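Local coordinates for protein methyltransferase WBDD (Escherichia coli, PDB 4AZS) that combines kinase and methyltransferase activities in one chain and regulates the chain length of the O antigen in Escherichia coli O9a, at residues 200-205 against 218-223; 354-359 against 450-455; 178-183 against 210-215. One frame throughout, in Å; residues are numbered along the deposited sequence.

Contact 1: residues 200-205 against 218-223; sequences FYRLIG and MYLVSN. With SO4 (sulfate ion), chain I.
The ring of Tyr219 lies under Leu203 on the neighbouring antiparallel strand, and its side chain passes close to the partner backbone on the way there. Its CB sits 4.0 Å from Arg202 O. From there CG turns away from the carbonyl carbon and stays beside the backbone N (chi1 -70°), which swings the ring back beneath the partner strand. Ring atom CD1 passes 3.7 Å from Leu203 N, and further out CZ meets Leu203 CD1 at 3.9 Å; OH, at the tip, still lies near the same methyl. That methyl stands over the ring face, 4.1 Å from the centroid and 22° off the normal, a CH-pi contact. Tyr201 lies alongside Tyr219 and points the same way. Near both rings sits a sulfate ion, probably from the crystallisation liquor, whose O4 accepts an almost straight bond from Leu203 N (3.1 Å, 176°); the backbone N-H thus turns outward from the hairpin.

At the bulge, Ile204 slants across Met218, which with Leu220 lies on the face opposite Tyr219; Ile204 CG1 is 3.8 Å from Met218 CG, while CG2 reaches Leu220 CB. Beyond them, Leu52 of helix 47-64 packs on both Ile204 and Met218. The backbones join through paired hydrogen bonds of Phe200 with Ser222 and of Arg202 with Leu220, but past Leu203 the register slips by one residue. Ile204 N then gives Met218 O a firm bond of 2.8 Å, and Gly205 N adds a weak one to the same oxygen at 3.5 Å. Two successive residues facing one is a classic beta bulge. Strand 216-222 also bonds to strand 169-173, so this bulged hairpin closes a 3-2-1-4-5-7-6 sheet, the hallmark of the class I S-adenosylmethionine-dependent methyltransferase fold.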
loop_
_atom_site.group_PDB
_atom_site.type_symbol
_atom_site.label_atom_id
_atom_site.label_comp_id
_atom_site.label_asym_id
_atom_site.label_seq_id
_atom_site.Cartn_x
_atom_site.Cartn_y
_atom_site.Cartn_z
ATOM N N PHE A 200 -1.686 32.253 35.100
ATOM C CA PHE A 200 -2.960 32.876 35.440
ATOM C C PHE A 200 -3.896 32.954 34.229
ATOM O O PHE A 200 -3.491 33.450 33.171
ATOM C CB PHE A 200 -2.715 34.317 35.942
ATOM C CG PHE A 200 -3.980 35.033 36.367
ATOM C CD1 PHE A 200 -4.478 34.890 37.646
ATOM C CD2 PHE A 200 -4.651 35.860 35.499
ATOM C CE1 PHE A 200 -5.633 35.544 38.037
ATOM C CE2 PHE A 200 -5.798 36.546 35.889
ATOM C CZ PHE A 200 -6.298 36.370 37.148
ATOM N N TYR A 201 -5.116 32.458 34.355
ATOM C CA TYR A 201 -6.151 32.704 33.343
ATOM C C TYR A 201 -7.550 32.809 33.938
ATOM O O TYR A 201 -7.887 32.103 34.914
ATOM C CB TYR A 201 -6.118 31.644 32.191
ATOM C CG TYR A 201 -6.691 30.292 32.562
ATOM C CD1 TYR A 201 -8.023 30.046 32.426
ATOM C CD2 TYR A 201 -5.900 29.281 33.076
ATOM C CE1 TYR A 201 -8.570 28.847 32.779
ATOM C CE2 TYR A 201 -6.447 28.030 33.441
ATOM C CZ TYR A 201 -7.787 27.843 33.282
ATOM O OH TYR A 201 -8.425 26.666 33.594
ATOM N N ARG A 202 -8.410 33.583 33.259
ATOM C CA ARG A 202 -9.777 33.881 33.727
ATOM C C ARG A 202 -10.603 34.051 32.463
ATOM O O ARG A 202 -10.222 34.864 31.608
ATOM C CB ARG A 202 -9.794 35.313 34.362
ATOM C CG ARG A 202 -9.827 35.538 35.848
ATOM C CD ARG A 202 -9.646 37.036 36.183
ATOM N NE ARG A 202 -10.804 37.747 35.769
ATOM C CZ ARG A 202 -10.908 39.034 35.477
ATOM N NH1 ARG A 202 -9.918 39.912 35.524
ATOM N NH2 ARG A 202 -12.085 39.434 35.116
ATOM N N LEU A 203 -11.792 33.466 32.405
ATOM C CA LEU A 203 -12.790 33.820 31.386
ATOM C C LEU A 203 -13.326 35.246 31.593
ATOM O O LEU A 203 -13.780 35.554 32.665
ATOM C CB LEU A 203 -13.948 32.829 31.430
ATOM C CG LEU A 203 -15.069 32.993 30.426
ATOM C CD1 LEU A 203 -14.538 32.591 29.082
ATOM C CD2 LEU A 203 -16.309 32.138 30.784
ATOM N N ILE A 204 -13.219 36.127 30.590
ATOM C CA ILE A 204 -13.759 37.487 30.760
ATOM C C ILE A 204 -14.995 37.779 29.907
ATOM O O ILE A 204 -15.652 38.755 30.139
ATOM C CB ILE A 204 -12.727 38.599 30.587
ATOM C CG1 ILE A 204 -12.024 38.483 29.241
ATOM C CG2 ILE A 204 -11.712 38.548 31.710
ATOM C CD1 ILE A 204 -11.267 39.757 28.904
ATOM N N GLY A 205 -15.329 36.932 28.953
ATOM C CA GLY A 205 -16.574 37.096 28.222
ATOM C C GLY A 205 -16.777 36.018 27.183
ATOM O O GLY A 205 -15.941 35.125 27.012
ATOM N N MET A 218 -13.563 34.449 25.561
ATOM C CA MET A 218 -12.417 35.326 25.631
ATOM C C MET A 218 -11.770 35.128 27.006
ATOM O O MET A 218 -12.451 35.236 28.025
ATOM C CB MET A 218 -12.887 36.770 25.495
ATOM C CG MET A 218 -11.767 37.766 25.526
ATOM S SD MET A 218 -12.194 39.494 25.191
ATOM C CE MET A 218 -12.503 39.388 23.449
ATOM N N TYR A 219 -10.476 34.857 27.006
ATOM C CA TYR A 219 -9.668 34.673 28.195
ATOM C C TYR A 219 -8.631 35.764 28.355
ATOM O O TYR A 219 -8.087 36.264 27.396
ATOM C CB TYR A 219 -8.943 33.336 28.102
ATOM C CG TYR A 219 -9.890 32.143 28.249
ATOM C CD1 TYR A 219 -10.324 31.713 29.518
ATOM C CD2 TYR A 219 -10.441 31.526 27.123
ATOM C CE1 TYR A 219 -11.227 30.662 29.630
ATOM C CE2 TYR A 219 -11.339 30.473 27.245
ATOM C CZ TYR A 219 -11.693 30.052 28.479
ATOM O OH TYR A 219 -12.586 29.057 28.556
ATOM N N LEU A 220 -8.381 36.119 29.591
ATOM C CA LEU A 220 -7.317 36.993 29.985
ATOM C C LEU A 220 -6.261 36.109 30.642
ATOM O O LEU A 220 -6.552 35.360 31.581
ATOM C CB LEU A 220 -7.849 37.974 31.009
ATOM C CG LEU A 220 -6.873 38.999 31.539
ATOM C CD1 LEU A 220 -6.297 39.898 30.469
ATOM C CD2 LEU A 220 -7.593 39.834 32.577
ATOM N N VAL A 221 -5.048 36.163 30.146
ATOM C CA VAL A 221 -4.007 35.183 30.549
ATOM C C VAL A 221 -2.755 35.962 30.956
ATOM O O VAL A 221 -2.448 37.002 30.357
ATOM C CB VAL A 221 -3.677 34.285 29.365
ATOM C CG1 VAL A 221 -2.547 33.349 29.646
ATOM C CG2 VAL A 221 -4.897 33.545 28.880
ATOM N N SER A 222 -2.028 35.504 31.961
ATOM C CA SER A 222 -0.739 36.129 32.281
ATOM C C SER A 222 0.217 35.176 32.903
ATOM O O SER A 222 -0.173 34.257 33.683
ATOM C CB SER A 222 -0.896 37.326 33.230
ATOM O OG SER A 222 0.369 37.962 33.436
ATOM N N ASN A 223 1.491 35.369 32.565
ATOM C CA ASN A 223 2.533 34.600 33.227
ATOM C C ASN A 223 3.282 35.435 34.269
ATOM O O ASN A 223 4.246 34.962 34.838
ATOM C CB ASN A 223 3.505 33.968 32.238
ATOM C CG ASN A 223 3.109 32.570 31.812
ATOM O OD1 ASN A 223 2.132 31.991 32.284
ATOM N ND2 ASN A 223 3.844 32.041 30.856
HETATM S S SO4 I . -12.458 29.914 33.492
HETATM O O1 SO4 I . -12.066 28.697 34.233
HETATM O O2 SO4 I . -13.781 29.519 32.946
HETATM O O3 SO4 I . -11.493 30.118 32.397
HETATM O O4 SO4 I . -12.391 31.174 34.431
#

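Contact 2: residues 354-359 against 450-455; sequences ALEKQG and WNFVLL. Unlike the reference sequence in segment 450-455: Val453 (reference Ala).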
loop_
_atom_site.group_PDB
_atom_site.type_symbol
_atom_site.label_atom_id
_atom_site.label_comp_id
_atom_site.label_asym_id
_atom_site.label_seq_id
_atom_site.Cartn_x
_atom_site.Cartn_y
_atom_site.Cartn_z
ATOM N N ALA A 354 -9.483 28.579 71.315
ATOM C CA ALA A 354 -10.024 29.949 71.243
ATOM C C ALA A 354 -11.147 30.071 70.219
ATOM O O ALA A 354 -12.166 30.705 70.469
ATOM C CB ALA A 354 -8.912 30.936 70.902
ATOM N N LEU A 355 -10.970 29.445 69.068
ATOM C CA LEU A 355 -12.081 29.271 68.133
ATOM C C LEU A 355 -13.304 28.652 68.768
ATOM O O LEU A 355 -14.414 29.161 68.612
ATOM C CB LEU A 355 -11.662 28.393 66.973
ATOM C CG LEU A 355 -10.742 29.055 65.968
ATOM C CD1 LEU A 355 -10.208 27.984 65.035
ATOM C CD2 LEU A 355 -11.477 30.141 65.187
ATOM N N GLU A 356 -13.118 27.539 69.450
ATOM C CA GLU A 356 -14.254 26.831 70.068
ATOM C C GLU A 356 -14.991 27.714 71.064
ATOM O O GLU A 356 -16.214 27.703 71.112
ATOM C CB GLU A 356 -13.798 25.534 70.737
ATOM C CG GLU A 356 -14.859 24.819 71.566
ATOM C CD GLU A 356 -14.331 23.465 72.061
ATOM O OE1 GLU A 356 -14.266 22.517 71.249
ATOM O OE2 GLU A 356 -13.900 23.371 73.239
ATOM N N LYS A 357 -14.251 28.510 71.822
ATOM C CA LYS A 357 -14.868 29.435 72.786
ATOM C C LYS A 357 -15.755 30.454 72.103
ATOM O O LYS A 357 -16.689 30.934 72.705
ATOM C CB LYS A 357 -13.790 30.181 73.555
ATOM C CG LYS A 357 -13.106 29.359 74.622
ATOM C CD LYS A 357 -11.748 29.960 74.933
ATOM C CE LYS A 357 -11.107 29.351 76.165
ATOM N NZ LYS A 357 -11.553 30.091 77.371
ATOM N N GLN A 358 -15.445 30.789 70.849
ATOM C CA GLN A 358 -16.276 31.699 70.051
ATOM C C GLN A 358 -17.297 30.963 69.179
ATOM O O GLN A 358 -17.957 31.577 68.359
ATOM C CB GLN A 358 -15.392 32.583 69.149
ATOM C CG GLN A 358 -14.301 33.352 69.883
ATOM C CD GLN A 358 -14.875 34.298 70.929
ATOM O OE1 GLN A 358 -15.889 34.969 70.698
ATOM N NE2 GLN A 358 -14.237 34.346 72.092
ATOM N N GLY A 359 -17.403 29.651 69.338
ATOM C CA GLY A 359 -18.369 28.838 68.592
ATOM C C GLY A 359 -17.923 28.499 67.184
ATOM O O GLY A 359 -18.750 28.375 66.284
ATOM N N TRP A 450 -15.849 15.816 75.646
ATOM C CA TRP A 450 -14.774 15.949 74.664
ATOM C C TRP A 450 -14.932 17.247 73.901
ATOM O O TRP A 450 -15.990 17.485 73.302
ATOM C CB TRP A 450 -14.796 14.828 73.651
ATOM C CG TRP A 450 -14.354 13.501 74.162
ATOM C CD1 TRP A 450 -14.422 13.028 75.449
ATOM C CD2 TRP A 450 -13.785 12.400 73.377
ATOM N NE1 TRP A 450 -13.949 11.759 75.511
ATOM C CE2 TRP A 450 -13.570 11.314 74.305
ATOM C CE3 TRP A 450 -13.467 12.215 72.036
ATOM C CZ2 TRP A 450 -13.028 10.106 73.909
ATOM C CZ3 TRP A 450 -12.947 10.987 71.637
ATOM C CH2 TRP A 450 -12.709 9.965 72.555
ATOM N N ASN A 451 -13.911 18.102 73.946
ATOM C CA ASN A 451 -13.920 19.379 73.178
ATOM C C ASN A 451 -12.545 19.953 73.230
ATOM O O ASN A 451 -11.656 19.331 73.824
ATOM C CB ASN A 451 -14.952 20.366 73.710
ATOM C CG ASN A 451 -14.671 20.801 75.129
ATOM O OD1 ASN A 451 -13.541 21.013 75.513
ATOM N ND2 ASN A 451 -15.708 20.925 75.912
ATOM N N PHE A 452 -12.317 21.062 72.520
ATOM C CA PHE A 452 -10.922 21.499 72.336
ATOM C C PHE A 452 -10.374 22.216 73.534
ATOM O O PHE A 452 -9.196 22.161 73.766
ATOM C CB PHE A 452 -10.729 22.277 71.050
ATOM C CG PHE A 452 -10.706 21.399 69.838
ATOM C CD1 PHE A 452 -9.522 20.829 69.405
ATOM C CD2 PHE A 452 -11.885 21.077 69.178
ATOM C CE1 PHE A 452 -9.504 20.007 68.279
ATOM C CE2 PHE A 452 -11.870 20.264 68.034
ATOM C CZ PHE A 452 -10.678 19.724 67.601
ATOM N N VAL A 453 -11.237 22.799 74.341
ATOM C CA VAL A 453 -10.839 23.356 75.620
ATOM C C VAL A 453 -10.276 22.276 76.528
ATOM O O VAL A 453 -9.228 22.460 77.167
ATOM C CB VAL A 453 -12.022 24.043 76.285
ATOM C CG1 VAL A 453 -11.696 24.376 77.733
ATOM C CG2 VAL A 453 -12.352 25.322 75.506
ATOM N N LEU A 454 -10.928 21.113 76.519
ATOM C CA LEU A 454 -10.453 19.970 77.338
ATOM C C LEU A 454 -9.162 19.394 76.795
ATOM O O LEU A 454 -8.231 19.063 77.547
ATOM C CB LEU A 454 -11.531 18.865 77.425
ATOM C CG LEU A 454 -11.176 17.669 78.355
ATOM C CD1 LEU A 454 -12.080 17.554 79.585
ATOM C CD2 LEU A 454 -11.348 16.455 77.488
ATOM N N LEU A 455 -9.123 19.237 75.488
ATOM C CA LEU A 455 -7.936 18.727 74.818
ATOM C C LEU A 455 -6.726 19.590 75.145
ATOM O O LEU A 455 -5.641 19.061 75.451
ATOM C CB LEU A 455 -8.168 18.717 73.312
ATOM C CG LEU A 455 -7.565 17.629 72.442
ATOM C CD1 LEU A 455 -7.863 16.276 73.009
ATOM C CD2 LEU A 455 -8.135 17.681 71.036
#
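The start of helix 452-460 is gripped by a carboxylate from helix 341-357, remote in sequence: Glu356 reaches its first two backbone amides. With CG anti to the backbone N (chi1 172°), the side chain extends straight out, and its two oxygens take neighbouring N-H groups. OE1 receives Phe452 N at 2.7 Å on its syn side, in a nearly linear bond (173°), while OE2 receives Val453 N at 2.9 Å from above the carboxylate plane. OE1 also accepts from Trp361 NE1, which helps fix the rotation of the group, and it lies near the plane of the Phe452 ring, at the edge, 3.5 Å from CD2. Asn451 is the N-cap of the same helix: its OD1 takes Leu454 N at 2.8 Å, and its amide plane stands steeply against the carboxylate. Helix 341-357, which carries Glu356, ends here in a Schellman motif with Gly359 at C-prime; from its place before the catalytic-loop-like sequence it is probably helix E of the kinase C-lobe. The N-H groups at the helix start would favour the ionised form of Glu356. Beside them, Lys357 CG approaches Val453 CG2 at 4.2 Å.

Contact 3: residues 178-183 against 210-215; sequences EEPFYW and HLSPVP. Unlike the reference sequence in segment 178-183: Phe181 (reference Leu).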
loop_
_atom_site.group_PDB
_atom_site.type_symbol
_atom_site.label_atom_id
_atom_site.label_comp_id
_atom_site.label_asym_id
_atom_site.label_seq_id
_atom_site.Cartn_x
_atom_site.Cartn_y
_atom_site.Cartn_z
ATOM N N GLU A 178 -17.332 22.922 19.455
ATOM C CA GLU A 178 -18.792 22.835 19.281
ATOM C C GLU A 178 -19.267 23.632 18.060
ATOM O O GLU A 178 -20.393 23.531 17.653
ATOM C CB GLU A 178 -19.512 23.346 20.553
ATOM C CG GLU A 178 -19.389 22.401 21.735
ATOM C CD GLU A 178 -17.975 22.353 22.372
ATOM O OE1 GLU A 178 -17.168 23.305 22.290
ATOM O OE2 GLU A 178 -17.682 21.336 22.997
ATOM N N GLU A 179 -18.428 24.505 17.517
ATOM C CA GLU A 179 -18.778 25.185 16.296
ATOM C C GLU A 179 -19.011 24.121 15.222
ATOM O O GLU A 179 -18.416 23.042 15.230
ATOM C CB GLU A 179 -17.706 26.215 15.959
ATOM C CG GLU A 179 -17.659 27.323 17.011
ATOM C CD GLU A 179 -16.753 28.477 16.622
ATOM O OE1 GLU A 179 -17.108 29.216 15.675
ATOM O OE2 GLU A 179 -15.664 28.596 17.255
ATOM N N PRO A 180 -19.969 24.358 14.351
ATOM C CA PRO A 180 -20.468 23.237 13.549
ATOM C C PRO A 180 -19.594 22.891 12.285
ATOM O O PRO A 180 -19.939 21.977 11.538
ATOM C CB PRO A 180 -21.873 23.740 13.129
ATOM C CG PRO A 180 -21.662 25.228 12.985
ATOM C CD PRO A 180 -20.749 25.594 14.135
ATOM N N PHE A 181 -18.488 23.596 12.058
ATOM C CA PHE A 181 -17.710 23.421 10.825
ATOM C C PHE A 181 -16.664 22.297 10.858
ATOM O O PHE A 181 -16.263 21.823 11.929
ATOM C CB PHE A 181 -17.060 24.742 10.400
ATOM C CG PHE A 181 -18.019 25.895 10.422
ATOM C CD1 PHE A 181 -18.965 26.036 9.428
ATOM C CD2 PHE A 181 -18.050 26.753 11.486
ATOM C CE1 PHE A 181 -19.901 27.060 9.461
ATOM C CE2 PHE A 181 -18.961 27.815 11.517
ATOM C CZ PHE A 181 -19.869 27.968 10.496
ATOM N N TYR A 182 -16.234 21.871 9.662
ATOM C CA TYR A 182 -15.295 20.749 9.532
ATOM C C TYR A 182 -14.007 20.973 10.357
ATOM O O TYR A 182 -13.497 20.042 10.917
ATOM C CB TYR A 182 -14.942 20.476 8.076
ATOM C CG TYR A 182 -14.133 21.571 7.513
ATOM C CD1 TYR A 182 -14.707 22.761 7.139
ATOM C CD2 TYR A 182 -12.747 21.455 7.441
ATOM C CE1 TYR A 182 -13.952 23.810 6.636
ATOM C CE2 TYR A 182 -11.978 22.513 6.984
ATOM C CZ TYR A 182 -12.591 23.674 6.571
ATOM O OH TYR A 182 -11.855 24.703 6.095
ATOM N N TRP A 183 -13.519 22.197 10.470
ATOM C CA TRP A 183 -12.250 22.436 11.229
ATOM C C TRP A 183 -12.426 22.315 12.733
ATOM O O TRP A 183 -11.463 22.174 13.461
ATOM C CB TRP A 183 -11.631 23.797 10.908
ATOM C CG TRP A 183 -12.587 24.946 11.077
ATOM C CD1 TRP A 183 -13.245 25.640 10.069
ATOM C CD2 TRP A 183 -13.024 25.594 12.333
ATOM N NE1 TRP A 183 -14.042 26.574 10.588
ATOM C CE2 TRP A 183 -13.954 26.601 11.950
ATOM C CE3 TRP A 183 -12.724 25.423 13.686
ATOM C CZ2 TRP A 183 -14.535 27.466 12.881
ATOM C CZ3 TRP A 183 -13.373 26.221 14.621
ATOM C CH2 TRP A 183 -14.250 27.231 14.218
ATOM N N HIS A 210 -21.414 35.322 14.675
ATOM C CA HIS A 210 -22.280 35.331 13.467
ATOM C C HIS A 210 -22.048 34.246 12.471
ATOM O O HIS A 210 -22.570 34.324 11.364
ATOM C CB HIS A 210 -22.243 36.688 12.770
ATOM C CG HIS A 210 -22.727 37.802 13.664
ATOM N ND1 HIS A 210 -21.877 38.586 14.396
ATOM C CD2 HIS A 210 -24.012 38.201 13.989
ATOM C CE1 HIS A 210 -22.597 39.451 15.133
ATOM N NE2 HIS A 210 -23.907 39.228 14.872
ATOM N N LEU A 211 -21.301 33.208 12.835
ATOM C CA LEU A 211 -21.206 32.042 11.992
ATOM C C LEU A 211 -22.167 30.976 12.441
ATOM O O LEU A 211 -22.542 30.120 11.639
ATOM C CB LEU A 211 -19.777 31.461 12.034
ATOM C CG LEU A 211 -18.676 32.391 11.546
ATOM C CD1 LEU A 211 -17.293 31.879 12.002
ATOM C CD2 LEU A 211 -18.748 32.544 10.037
ATOM N N SER A 212 -22.518 30.985 13.729
ATOM C CA SER A 212 -23.358 29.968 14.289
ATOM C C SER A 212 -23.806 30.423 15.644
ATOM O O SER A 212 -23.363 31.437 16.114
ATOM C CB SER A 212 -22.615 28.626 14.444
ATOM O OG SER A 212 -21.856 28.560 15.663
ATOM N N PRO A 213 -24.659 29.635 16.304
ATOM C CA PRO A 213 -25.104 29.984 17.632
ATOM C C PRO A 213 -24.059 29.724 18.712
ATOM O O PRO A 213 -24.278 30.130 19.839
ATOM C CB PRO A 213 -26.284 29.018 17.866
ATOM C CG PRO A 213 -26.697 28.624 16.495
ATOM C CD PRO A 213 -25.361 28.444 15.828
ATOM N N VAL A 214 -22.933 29.080 18.385
ATOM C CA VAL A 214 -21.928 28.783 19.391
ATOM C C VAL A 214 -20.999 29.989 19.569
ATOM O O VAL A 214 -20.384 30.451 18.612
ATOM C CB VAL A 214 -21.146 27.521 18.991
ATOM C CG1 VAL A 214 -20.082 27.190 20.029
ATOM C CG2 VAL A 214 -22.128 26.379 18.782
ATOM N N PRO A 215 -20.953 30.540 20.783
ATOM C CA PRO A 215 -20.116 31.657 21.073
ATOM C C PRO A 215 -18.656 31.227 21.340
ATOM O O PRO A 215 -18.373 30.050 21.616
ATOM C CB PRO A 215 -20.763 32.251 22.332
ATOM C CG PRO A 215 -21.287 31.065 23.078
ATOM C CD PRO A 215 -21.776 30.151 21.959
HETATM O O HOH W 1 -19.509 30.217 16.054
#
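Val214 presents its two methyls to two consecutive glutamates, and each methyl meets them in a different way. With CG1 opposite the backbone N (chi1 180°), that methyl touches both Glu178 CB and Glu179 CG, 3.9 Å from each, while CG2 faces Glu178 O at 3.5 Å. The Glu179 chain slants over the valine and carries its carboxylate past it to a water held between the two loops. This water donates to Glu179 OE1 (2.6 Å) and to Val214 O, and accepts from Ser212 OG (2.9 Å), so three groups of the two loops are tied through one molecule. The carboxylate is anchored further by a salt bridge from OE1 to Arg216, just beyond the second loop.

Further along, the side chains of Phe181 and Leu211 meet at about a right angle. The ring directs its rim at the leucine: CE2 reaches Leu211 CB at 3.8 Å, and CZ comes 3.6 Å from Leu211 O, which lies near the ring plane. Pro180 CG covers one face of the same ring, directly over its centre, and the proline's CD meets Ser212 OG at 3.5 Å. Two neighbouring subunits continue the pattern, Phe181 of one packing on Pro180 and Pro180 of another on Phe181, so these loops also form part of a subunit interface.

Ser212 OG is used twice: besides the water, it takes Val214 N at an angle of 160°, the bond that defines an ST turn. The turn shapes the connection of the hairpin between strands 200-207 and 216-222 and lays it, running nearly opposite, against the loop that follows strand 169-173, at the strand end where methyltransferases of this fold place their active site.

Contacts 1 and 3 both lie in the methyltransferase part, contact 1 in its sheet and contact 3 between loops leaving that sheet's strands, with centres about 22 Å apart. Their segments alternate along the chain, 178-183, 200-205, 210-215, 218-223, so the terminal hairpin paired in contact 1 has its connection packed in contact 3. Contact 2 comes after both have closed, where helix 341-357 of the kinase meets helix 452-460. Its centre lies about 43 Å from that of contact 1 and about 58 Å from that of contact 3; contacts 2 and 3 lie on opposite sides of the chain's centre. This is consistent with two activities in separate modules that follow one another along the chain.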